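Local atomic coordinates of FAD linked oxidase-like protein (Myceliophthora thermophila, PDB entry 5L6G), a protein that oxidises the C1 hydroxyl of xylooligosaccharides and other sugars to lactones, passing the electrons from a bicovalently bound FAD to oxygen and releasing hydrogen peroxide. Residues Lys66-Thr69 with Val70-Gln74; Arg475-Gln478 with Gln479-Thr483; Leu256-Trp259 with Leu260-Gly264; Gln312-Asp315 with Trp316-Phe320; Asp415-Phe418 with Gly419-Asp423. All blocks are in the same frame, centred on the assembly; numbering follows the deposited sequence. Where two conformers were deposited one is given.

In the fold
Along the chain the order is contact 1, contact 3, contact 4, contact 5, contact 2. Contact 1, in the FAD-binding PCMH-type region, starts helix 70-83, whereas contact 2, in the berberine-like region, ends helix 470-480; their centres are about 23 Å apart. Contacts 4 and 5 sit at ends of strands 308-314 and 409-417 of one eight-stranded antiparallel sheet, nearest atoms about 17 Å apart. Helix 246-261, which contact 3 closes, packs on strands 269-275 and 409-417 of that sheet. Contacts 1 and 3 lie on opposite sides of the chain's centre, about 47 Å between centres. All five are turns or caps, so they shape the periphery of the flavin- and substrate-binding parts.

Contact 1. Residues Lys66-Thr69 with Val70-Gln74; sequences KPAT and VEHIQ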
# COMPACT_ATOMS: atom_id res chain seq x y z
N LYS A 66 -2.33 23.76 0.41
CA LYS A 66 -3.21 23.21 -0.60
C LYS A 66 -2.61 23.50 -1.99
O LYS A 66 -3.15 24.28 -2.76
CB LYS A 66 -4.57 23.87 -0.39
CG LYS A 66 -5.71 23.31 -1.19
CD LYS A 66 -7.01 24.00 -0.80
CE LYS A 66 -7.06 25.47 -1.19
NZ LYS A 66 -8.44 26.00 -1.01
N PRO A 67 -1.45 22.89 -2.29
CA PRO A 67 -0.76 23.27 -3.52
C PRO A 67 -1.53 22.92 -4.79
O PRO A 67 -2.21 21.90 -4.84
CB PRO A 67 0.53 22.43 -3.47
CG PRO A 67 0.21 21.30 -2.57
CD PRO A 67 -0.67 21.92 -1.52
N ALA A 68 -1.43 23.80 -5.79
CA ALA A 68 -1.85 23.52 -7.17
C ALA A 68 -0.68 23.29 -8.12
O ALA A 68 -0.88 22.93 -9.28
CB ALA A 68 -2.70 24.67 -7.70
N THR A 69 0.54 23.51 -7.65
CA THR A 69 1.71 23.28 -8.48
C THR A 69 2.92 22.97 -7.64
O THR A 69 2.97 23.25 -6.45
CB THR A 69 2.03 24.52 -9.33
OG1 THR A 69 3.37 24.40 -9.86
CG2 THR A 69 1.92 25.78 -8.49
N VAL A 70 3.92 22.41 -8.30
CA VAL A 70 5.19 22.08 -7.66
C VAL A 70 5.78 23.30 -6.94
O VAL A 70 6.33 23.14 -5.87
CB VAL A 70 6.22 21.48 -8.66
CG1 VAL A 70 6.51 22.43 -9.75
CG2 VAL A 70 7.53 21.14 -7.96
N GLU A 71 5.61 24.50 -7.52
CA GLU A 71 6.08 25.73 -6.88
C GLU A 71 5.48 25.91 -5.48
O GLU A 71 6.17 26.33 -4.56
CB GLU A 71 5.75 26.98 -7.72
CG GLU A 71 6.61 27.16 -8.95
CD GLU A 71 5.98 26.69 -10.26
OE1 GLU A 71 5.07 25.82 -10.27
OE2 GLU A 71 6.40 27.18 -11.33
N HIS A 72 4.18 25.65 -5.36
CA HIS A 72 3.52 25.72 -4.07
C HIS A 72 4.10 24.69 -3.12
O HIS A 72 4.29 24.97 -1.94
CB HIS A 72 2.02 25.52 -4.20
CG HIS A 72 1.32 26.64 -4.89
ND1 HIS A 72 0.11 26.49 -5.51
CD2 HIS A 72 1.68 27.93 -5.07
CE1 HIS A 72 -0.26 27.64 -6.05
NE2 HIS A 72 0.67 28.53 -5.79
N ILE A 73 4.39 23.49 -3.64
CA ILE A 73 5.00 22.44 -2.82
C ILE A 73 6.36 22.89 -2.31
O ILE A 73 6.68 22.75 -1.12
CB ILE A 73 5.13 21.09 -3.55
CG1 ILE A 73 3.74 20.58 -3.95
CG2 ILE A 73 5.82 20.07 -2.65
CD1 ILE A 73 3.76 19.38 -4.89
N GLN A 74 7.17 23.47 -3.20
CA GLN A 74 8.50 23.93 -2.80
C GLN A 74 8.40 24.97 -1.73
O GLN A 74 9.15 24.93 -0.75
CB GLN A 74 9.23 24.56 -3.95
CG GLN A 74 9.63 23.58 -5.00
CD GLN A 74 10.22 24.31 -6.17
OE1 GLN A 74 9.51 24.61 -7.14
NE2 GLN A 74 11.52 24.66 -6.08
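Thr69 and His72 meet at the N-terminus of helix 70-83, where Thr69 is the N-cap and the loop leaving strand 63-65 folds back over the first turn in the FAD-binding PCMH-type region. Three hydrogen bonds tie the loop to the helix. The first is the cap: in the modelled one of two Thr69 conformers, Glu71 N donates to Thr69 OG1 over 3.2 Å at 154°. The second is the first i to i+4 bond of the helix, Ile73 N giving its hydrogen to Thr69 O. The third comes from the loop itself, where Ala68 N donates to His72 ND1 at 3.1 Å. That bond is nearly straight, 166°, and lies in the imidazole plane, so ND1 acts here as an acceptor, which would probably hold the ring's rotation. The ring comes back to the loop with its CG trans to the carbonyl carbon (chi1 -69°).

Apolar contacts fill in around these bonds. In the same Thr69 conformer, Thr69 CG2 sits over one face of the His72 ring, 3.7 Å from its centroid, a CH-pi contact in which the two side chains run at about a right angle. Pro67 CB lies 3.5 Å from His72 CB. Beyond the pair, Pro67 rests on Leu112 and Met115, while Ile73 continues inward to Val189, Ile219 and Ala221 of the neighbouring strands. Ala68 CB, 4.0 Å from His72 ND1, also touches a sugar of an attached glycan. At the buried edge of the contact, Pro67 CB and Ile73 CG1 are 3.7 Å apart.

Contact 2. Residues Arg475-Gln478 with Gln479-Thr483; sequences RIKQ and QLDPT
Lys477 and Asp481 form a salt bridge one turn apart where helix 470-480 ends, in the berberine-like region. Their side chains lie alongside each other, and Lys477 NZ meets Asp481 OD2 at 2.7 Å on the anti side, 29° out of the carboxylate plane. The bend of the lysine chain at chi2 (67°) turns the ammonium toward the helix end. Each buried partner has further bonds: NZ also donates to Asn216 O, OD2 accepts from Phe486 N, and OD1 accepts from Leu485 N.

The last backbone amides are satisfied within the helix. Gln479 N donates to Arg475 O, Leu480 N to Ile476 O at 2.9 Å, and Asp481 N to Lys477 O at 2.8 Å. Lys477 O also takes a weak second bond from Leu480 N. Gln479 O is hydrogen-bonded to O6 of a NAG. On the flank facing helix 204-213, Ile476 CG2 touches Leu480 CD1 at 3.8 Å.

A methionine replacing Lys477 would probably leave the Asp481 carboxylate without its countercharge and Asn216 O without this donor. The buried charges would largely compensate each other, and the aspartate joins the helix end to the backbone that follows.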
# COMPACT_ATOMS: atom_id res chain seq x y z
N ARG A 475 21.49 5.89 5.12
CA ARG A 475 22.57 6.69 4.54
C ARG A 475 22.02 7.74 3.59
O ARG A 475 22.43 8.89 3.66
CB ARG A 475 23.61 5.81 3.85
CG ARG A 475 24.41 4.97 4.83
CD ARG A 475 25.65 4.37 4.21
NE ARG A 475 25.33 3.42 3.14
CZ ARG A 475 25.03 2.14 3.30
NH1 ARG A 475 24.98 1.59 4.51
NH2 ARG A 475 24.77 1.39 2.23
N ILE A 476 21.08 7.35 2.73
CA ILE A 476 20.46 8.30 1.80
C ILE A 476 19.65 9.33 2.57
O ILE A 476 19.60 10.50 2.22
CB ILE A 476 19.60 7.57 0.74
CG1 ILE A 476 20.50 6.70 -0.13
CG2 ILE A 476 18.90 8.55 -0.18
CD1 ILE A 476 19.74 5.73 -1.00
N LYS A 477 19.04 8.91 3.67
CA LYS A 477 18.26 9.85 4.49
C LYS A 477 19.13 10.98 5.06
O LYS A 477 18.74 12.13 5.03
CB LYS A 477 17.55 9.09 5.61
CG LYS A 477 16.75 9.94 6.57
CD LYS A 477 15.53 10.59 5.93
CE LYS A 477 14.80 11.42 6.98
NZ LYS A 477 13.49 11.92 6.48
N GLN A 478 20.30 10.63 5.57
CA GLN A 478 21.22 11.65 6.07
C GLN A 478 21.63 12.59 4.94
O GLN A 478 21.78 13.79 5.16
CB GLN A 478 22.43 10.96 6.72
CG GLN A 478 23.42 11.88 7.39
CD GLN A 478 24.36 12.55 6.42
OE1 GLN A 478 24.60 12.05 5.31
NE2 GLN A 478 24.89 13.70 6.81
N GLN A 479 21.75 12.06 3.72
CA GLN A 479 22.18 12.88 2.60
C GLN A 479 21.11 13.83 2.11
O GLN A 479 21.43 14.94 1.70
CB GLN A 479 22.65 12.03 1.42
CG GLN A 479 23.98 11.34 1.63
CD GLN A 479 24.22 10.27 0.58
OE1 GLN A 479 23.29 9.71 0.04
NE2 GLN A 479 25.48 10.01 0.27
N LEU A 480 19.85 13.38 2.11
CA LEU A 480 18.77 14.15 1.51
C LEU A 480 17.89 14.89 2.52
O LEU A 480 17.34 15.93 2.18
CB LEU A 480 17.90 13.26 0.62
CG LEU A 480 18.59 12.67 -0.62
CD1 LEU A 480 17.60 11.86 -1.45
CD2 LEU A 480 19.20 13.75 -1.49
N ASP A 481 17.76 14.36 3.73
CA ASP A 481 16.93 15.03 4.74
C ASP A 481 17.54 14.91 6.13
O ASP A 481 16.92 14.35 7.05
CB ASP A 481 15.52 14.48 4.70
CG ASP A 481 14.57 15.21 5.64
OD1 ASP A 481 14.86 16.37 6.00
OD2 ASP A 481 13.54 14.63 6.02
N PRO A 482 18.76 15.43 6.30
CA PRO A 482 19.46 15.30 7.58
C PRO A 482 18.74 15.91 8.78
O PRO A 482 18.94 15.45 9.91
CB PRO A 482 20.77 16.05 7.35
CG PRO A 482 20.46 17.02 6.27
CD PRO A 482 19.52 16.27 5.36
N THR A 483 17.94 16.95 8.56
CA THR A 483 17.20 17.56 9.67
C THR A 483 15.86 16.85 9.93
O THR A 483 15.15 17.20 10.86
CB THR A 483 16.94 19.07 9.45
OG1 THR A 483 15.92 19.25 8.46
CG2 THR A 483 18.20 19.80 9.03

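Contact 3. Residues Leu256-Trp259 with Leu260-Gly264; sequences LQEW and LLNGG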
# COMPACT_ATOMS: atom_id res chain seq x y z
N LEU A 256 -1.63 -25.17 -0.11
CA LEU A 256 -1.64 -23.96 -0.91
C LEU A 256 -0.23 -23.38 -1.05
O LEU A 256 0.17 -22.97 -2.15
CB LEU A 256 -2.58 -22.93 -0.29
CG LEU A 256 -2.82 -21.62 -1.05
CD1 LEU A 256 -3.56 -21.86 -2.36
CD2 LEU A 256 -3.60 -20.70 -0.14
N GLN A 257 0.52 -23.30 0.05
CA GLN A 257 1.87 -22.76 -0.04
C GLN A 257 2.80 -23.63 -0.85
O GLN A 257 3.64 -23.11 -1.59
CB GLN A 257 2.46 -22.49 1.34
CG GLN A 257 2.83 -23.68 2.17
CD GLN A 257 3.27 -23.28 3.56
OE1 GLN A 257 3.23 -22.08 3.92
NE2 GLN A 257 3.72 -24.26 4.35
N GLU A 258 2.67 -24.95 -0.72
CA GLU A 258 3.48 -25.86 -1.51
C GLU A 258 3.16 -25.69 -3.01
O GLU A 258 4.07 -25.60 -3.84
CB GLU A 258 3.26 -27.31 -1.01
CG GLU A 258 4.15 -28.34 -1.64
CD GLU A 258 3.90 -29.75 -1.11
OE1 GLU A 258 3.58 -29.89 0.09
OE2 GLU A 258 4.06 -30.71 -1.91
N TRP A 259 1.87 -25.57 -3.33
CA TRP A 259 1.44 -25.32 -4.71
C TRP A 259 2.05 -24.01 -5.24
O TRP A 259 2.62 -23.99 -6.32
CB TRP A 259 -0.08 -25.27 -4.77
CG TRP A 259 -0.70 -24.83 -6.05
CD1 TRP A 259 -0.91 -25.59 -7.17
CD2 TRP A 259 -1.23 -23.54 -6.33
NE1 TRP A 259 -1.54 -24.83 -8.14
CE2 TRP A 259 -1.74 -23.57 -7.65
CE3 TRP A 259 -1.33 -22.35 -5.60
CZ2 TRP A 259 -2.34 -22.46 -8.25
CZ3 TRP A 259 -1.92 -21.25 -6.19
CH2 TRP A 259 -2.43 -21.31 -7.50
N LEU A 260 1.95 -22.94 -4.47
CA LEU A 260 2.45 -21.64 -4.93
C LEU A 260 3.96 -21.68 -5.09
O LEU A 260 4.52 -21.26 -6.10
CB LEU A 260 2.05 -20.53 -3.96
CG LEU A 260 2.44 -19.09 -4.34
CD1 LEU A 260 1.77 -18.66 -5.63
CD2 LEU A 260 2.06 -18.16 -3.21
N LEU A 261 4.63 -22.21 -4.09
CA LEU A 261 6.06 -22.23 -4.02
C LEU A 261 6.64 -23.07 -5.15
O LEU A 261 7.72 -22.78 -5.66
CB LEU A 261 6.46 -22.74 -2.64
CG LEU A 261 7.87 -22.62 -2.13
CD1 LEU A 261 8.36 -21.19 -2.14
CD2 LEU A 261 7.90 -23.24 -0.72
N ASN A 262 5.89 -24.07 -5.59
CA ASN A 262 6.30 -24.88 -6.72
C ASN A 262 5.82 -24.43 -8.10
O ASN A 262 5.91 -25.19 -9.04
CB ASN A 262 5.93 -26.34 -6.46
CG ASN A 262 6.87 -26.99 -5.45
OD1 ASN A 262 8.00 -27.34 -5.78
ND2 ASN A 262 6.42 -27.08 -4.20
N GLY A 263 5.36 -23.19 -8.22
CA GLY A 263 5.05 -22.63 -9.53
C GLY A 263 3.68 -23.02 -10.05
O GLY A 263 3.43 -22.99 -11.26
N GLY A 264 2.77 -23.36 -9.13
CA GLY A 264 1.43 -23.77 -9.50
C GLY A 264 0.57 -22.64 -10.05
O GLY A 264 -0.35 -22.87 -10.83
O HOH W 1 -1.67 -25.24 -11.00
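Glu258 O is gripped by two donors of Asn262 at the C-terminus of helix 246-261, which closes in a Schellman motif. Asn262 ND2 reaches it at 2.8 Å and Asn262 N at 3.0 Å, from opposite faces of the carbonyl plane. The amide group can turn back because Asn262 CG lies beside its own backbone N (chi1 -75°); the bond from ND2 stays close to the amide plane, and CG of Glu258 packs against the same nitrogen.

The motif itself is made by Gly264 N donating to Trp259 O and Gly263 N to Leu260 O, with Gly263 at the C' position in a positive-phi conformation. The reversal carries Gly264 over one face of the Trp259 indole, its CA 3.7 Å from the centroid of the five-membered ring, a CH-pi contact. A CB on Gly264 would run into Trp259 CD1. The indole extends to Leu300 and Leu303 of helix 290-304 and to Met269 and Met271, while Leu260 leans on Phe409, so the helix end packs against both helix 290-304 and the large sheet. One water bridges the turn, accepting from Trp259 NE1 at 2.9 Å and donating to Gly264 O at 2.7 Å.

Contact 4. Residues Gln312-Asp315 with Trp316-Phe320; sequences QEHD and WMEGF. With NAG (2-acetamido-2-deoxy-beta-D-glucopyranose), chain E.
His314 and Glu318 join the end of strand 308-314 to the first turn of helix 316-322. The tight part is polar. His314 ND1 donates to Glu318 OE2 at 2.7 Å, nearly straight at 168° and in the ring plane, yet it meets the oxygen from above the carboxylate, the two flat groups being 75° apart. Glu318 reaches back because its side chain leaves the backbone N on the far side of the CA-CB bond and is extended from there. At the other end of the imidazole, NE2 is hydrogen-bonded to Ser236 OG, so both nitrogens have partners, which would probably hold the ring's orientation. His314 CB also packs on Gly319 N at 3.5 Å.

Asp315 caps the helix. Its OD1 takes Glu318 N at 2.8 Å nearly along the C-O bond, the carboxylate being swung between backbone N and carbonyl carbon (chi1 72°), and Asp315 O accepts from Gly319 N at 3.0 Å. Glu318 OE1 lies 4.5 Å from Asp315 OD1, a like-charge approach that the histidine and the positive end of the helix would probably ease.

The sugar side is looser. The NAG, hydrogen-bonded to Pro232 O, skirts residues 313-315: its O7 lies 3.2 Å from Glu313 O, and its C6 is 3.8 Å from Asp315 CB. Inward, Trp316 meets Tyr143, and Met317 packs on helix 135-146. The whole is a strand-to-helix turn with an aspartate N-cap.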
# COMPACT_ATOMS: atom_id res chain seq x y z
N GLN A 312 -17.08 -14.74 -12.92
CA GLN A 312 -17.65 -13.60 -13.65
C GLN A 312 -16.59 -13.02 -14.58
O GLN A 312 -15.53 -12.62 -14.13
CB GLN A 312 -18.08 -12.51 -12.68
CG GLN A 312 -19.32 -12.82 -11.85
CD GLN A 312 -19.47 -11.86 -10.68
OE1 GLN A 312 -19.06 -10.71 -10.75
NE2 GLN A 312 -20.06 -12.35 -9.59
N GLU A 313 -16.90 -12.97 -15.87
CA GLU A 313 -16.01 -12.34 -16.84
C GLU A 313 -16.32 -10.85 -16.93
O GLU A 313 -17.48 -10.45 -16.96
CB GLU A 313 -16.21 -12.95 -18.22
CG GLU A 313 -16.15 -14.46 -18.26
CD GLU A 313 -16.15 -14.99 -19.68
OE1 GLU A 313 -15.09 -14.86 -20.33
OE2 GLU A 313 -17.20 -15.51 -20.13
N HIS A 314 -15.28 -10.04 -17.05
CA HIS A 314 -15.41 -8.59 -17.02
C HIS A 314 -14.56 -7.97 -18.11
O HIS A 314 -13.58 -8.56 -18.54
CB HIS A 314 -14.88 -8.04 -15.68
CG HIS A 314 -15.47 -8.68 -14.46
ND1 HIS A 314 -16.78 -8.48 -14.06
CD2 HIS A 314 -14.93 -9.52 -13.55
CE1 HIS A 314 -17.02 -9.17 -12.96
NE2 HIS A 314 -15.90 -9.80 -12.62
N ASP A 315 -14.89 -6.75 -18.52
CA ASP A 315 -13.87 -5.92 -19.18
C ASP A 315 -12.94 -5.39 -18.09
O ASP A 315 -13.16 -5.67 -16.91
CB ASP A 315 -14.47 -4.80 -20.06
CG ASP A 315 -15.10 -3.65 -19.28
OD1 ASP A 315 -14.89 -3.49 -18.08
OD2 ASP A 315 -15.81 -2.87 -19.92
N TRP A 316 -11.90 -4.67 -18.50
CA TRP A 316 -10.87 -4.23 -17.58
C TRP A 316 -11.41 -3.39 -16.40
O TRP A 316 -11.09 -3.67 -15.25
CB TRP A 316 -9.78 -3.45 -18.32
CG TRP A 316 -8.75 -2.89 -17.39
CD1 TRP A 316 -8.58 -1.59 -17.07
CD2 TRP A 316 -7.79 -3.63 -16.64
NE1 TRP A 316 -7.55 -1.45 -16.17
CE2 TRP A 316 -7.05 -2.69 -15.88
CE3 TRP A 316 -7.48 -4.98 -16.51
CZ2 TRP A 316 -6.01 -3.07 -15.03
CZ3 TRP A 316 -6.44 -5.36 -15.67
CH2 TRP A 316 -5.73 -4.41 -14.92
N MET A 317 -12.22 -2.39 -16.68
CA MET A 317 -12.68 -1.49 -15.62
C MET A 317 -13.71 -2.18 -14.74
O MET A 317 -13.80 -1.91 -13.54
CB MET A 317 -13.29 -0.20 -16.17
CG MET A 317 -12.29 0.82 -16.69
SD MET A 317 -10.93 1.18 -15.58
CE MET A 317 -11.69 1.84 -14.08
N GLU A 318 -14.50 -3.06 -15.34
CA GLU A 318 -15.48 -3.80 -14.56
C GLU A 318 -14.74 -4.73 -13.59
O GLU A 318 -15.19 -4.94 -12.46
CB GLU A 318 -16.41 -4.56 -15.49
CG GLU A 318 -17.62 -5.18 -14.81
CD GLU A 318 -18.44 -6.03 -15.77
OE1 GLU A 318 -18.71 -5.56 -16.89
OE2 GLU A 318 -18.78 -7.18 -15.40
N GLY A 319 -13.60 -5.27 -14.02
CA GLY A 319 -12.76 -6.08 -13.11
C GLY A 319 -12.31 -5.23 -11.93
O GLY A 319 -12.31 -5.67 -10.78
N PHE A 320 -11.91 -4.00 -12.22
CA PHE A 320 -11.46 -3.13 -11.16
C PHE A 320 -12.62 -2.80 -10.22
O PHE A 320 -12.45 -2.88 -9.01
CB PHE A 320 -10.81 -1.84 -11.69
CG PHE A 320 -10.31 -0.94 -10.60
CD1 PHE A 320 -9.18 -1.29 -9.87
CD2 PHE A 320 -10.99 0.22 -10.26
CE1 PHE A 320 -8.72 -0.48 -8.83
CE2 PHE A 320 -10.52 1.03 -9.22
CZ PHE A 320 -9.39 0.67 -8.51
C1 NAG E . -14.67 -8.68 -22.75
C2 NAG E . -16.13 -8.67 -22.27
C3 NAG E . -17.01 -7.72 -23.10
C4 NAG E . -16.36 -6.33 -23.18
C5 NAG E . -14.95 -6.50 -23.74
C6 NAG E . -14.20 -5.17 -23.83
C7 NAG E . -17.25 -10.58 -21.22
C8 NAG E . -17.78 -11.97 -21.40
N2 NAG E . -16.68 -10.01 -22.28
O3 NAG E . -18.29 -7.61 -22.52
O4 NAG E . -17.11 -5.45 -24.00
O5 NAG E . -14.23 -7.34 -22.87
O6 NAG E . -12.82 -5.42 -24.01
O7 NAG E . -17.36 -10.02 -20.12

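Contact 5. Residues Asp415-Phe418 with Gly419-Asp423; sequences DRSF and GPYPD
Where strand 409-417 of the large antiparallel sheet runs out, the chain turns toward helix 426-437, and Tyr421 folds back to meet Asp415. Tyr421 OH donates to Asp415 OD2 at 2.7 Å. The hydroxyl comes from above the carboxylate, 53° out of its plane, and the carboxylate and ring planes are 68° apart. With CG trans to the backbone N (chi1 -173°), the tyrosine stretches back along the strand end, and its CE1 lies 3.5 Å from Asp415 O.

Nearer the bend, Ser417 OG donates to Gly419 O at 2.7 Å and lies at the edge of the Tyr421 ring. Pro422 CD covers one ring face, 3.5 Å above the plane. Gly419 turns the chain with a positive phi, where a CB would collide with Phe418 O.

Outside the turn, Asp415 OD1 forms a salt bridge with Arg373, and the Tyr421 ring meets Phe426, a residue that lines one of the xylose sites. A leucine in place of Tyr421 would probably leave Asp415 OD2 without this donor and remove the aromatic partner of Phe426. In the buried carboxylate OD1 is thus paired with a cation, and OD2 accepts from the phenol among its partners, which should stabilise the negative charge.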
# COMPACT_ATOMS: atom_id res chain seq x y z
N ASP A 415 -8.81 -5.03 11.93
CA ASP A 415 -9.69 -5.20 13.10
C ASP A 415 -10.47 -3.90 13.26
O ASP A 415 -9.94 -2.90 13.73
CB ASP A 415 -8.82 -5.53 14.32
CG ASP A 415 -9.59 -5.58 15.62
OD1 ASP A 415 -10.86 -5.59 15.60
OD2 ASP A 415 -8.90 -5.61 16.69
N ARG A 416 -11.73 -3.92 12.83
CA ARG A 416 -12.53 -2.71 12.63
C ARG A 416 -13.66 -2.68 13.65
O ARG A 416 -14.30 -3.70 13.88
CB ARG A 416 -13.14 -2.72 11.22
CG ARG A 416 -14.08 -1.56 10.94
CD ARG A 416 -14.69 -1.67 9.55
NE ARG A 416 -15.53 -0.52 9.25
CZ ARG A 416 -16.22 -0.38 8.12
NH1 ARG A 416 -16.19 -1.32 7.18
NH2 ARG A 416 -16.97 0.70 7.93
N SER A 417 -13.88 -1.53 14.26
CA SER A 417 -15.01 -1.37 15.17
C SER A 417 -15.98 -0.37 14.57
O SER A 417 -15.56 0.54 13.85
CB SER A 417 -14.54 -0.88 16.55
OG SER A 417 -13.87 0.35 16.48
N PHE A 418 -17.28 -0.56 14.84
CA PHE A 418 -18.30 0.43 14.49
C PHE A 418 -18.65 1.19 15.76
O PHE A 418 -19.54 0.82 16.52
CB PHE A 418 -19.53 -0.24 13.92
CG PHE A 418 -19.31 -0.85 12.58
CD1 PHE A 418 -18.82 -2.13 12.45
CD2 PHE A 418 -19.57 -0.12 11.42
CE1 PHE A 418 -18.61 -2.70 11.20
CE2 PHE A 418 -19.36 -0.69 10.16
CZ PHE A 418 -18.88 -1.98 10.05
N GLY A 419 -17.96 2.26 16.00
CA GLY A 419 -17.95 2.83 17.35
C GLY A 419 -16.51 2.78 17.81
O GLY A 419 -15.64 2.28 17.08
N PRO A 420 -16.25 3.27 19.02
CA PRO A 420 -14.89 3.49 19.41
C PRO A 420 -14.10 2.17 19.48
O PRO A 420 -14.61 1.13 19.88
CB PRO A 420 -14.99 4.21 20.76
CG PRO A 420 -16.35 3.95 21.26
CD PRO A 420 -17.22 3.67 20.07
N TYR A 421 -12.84 2.24 19.07
CA TYR A 421 -11.99 1.08 19.09
C TYR A 421 -11.60 0.85 20.56
O TYR A 421 -11.19 1.78 21.25
CB TYR A 421 -10.76 1.28 18.22
CG TYR A 421 -9.97 0.01 18.12
CD1 TYR A 421 -10.33 -0.97 17.21
CD2 TYR A 421 -8.90 -0.21 18.95
CE1 TYR A 421 -9.62 -2.15 17.13
CE2 TYR A 421 -8.18 -1.38 18.88
CZ TYR A 421 -8.56 -2.36 17.99
OH TYR A 421 -7.84 -3.50 17.94
N PRO A 422 -11.75 -0.38 21.05
CA PRO A 422 -11.44 -0.66 22.47
C PRO A 422 -9.93 -0.65 22.73
O PRO A 422 -9.16 -1.14 21.92
CB PRO A 422 -12.00 -2.04 22.68
CG PRO A 422 -11.89 -2.68 21.33
CD PRO A 422 -12.18 -1.60 20.35
N ASP A 423 -9.51 -0.10 23.86
CA ASP A 423 -8.08 0.09 24.10
C ASP A 423 -7.32 -1.18 24.43
O ASP A 423 -6.08 -1.21 24.36
CB ASP A 423 -7.88 1.18 25.16
CG ASP A 423 -8.50 2.46 24.75
OD1 ASP A 423 -7.92 3.14 23.89
OD2 ASP A 423 -9.63 2.76 25.21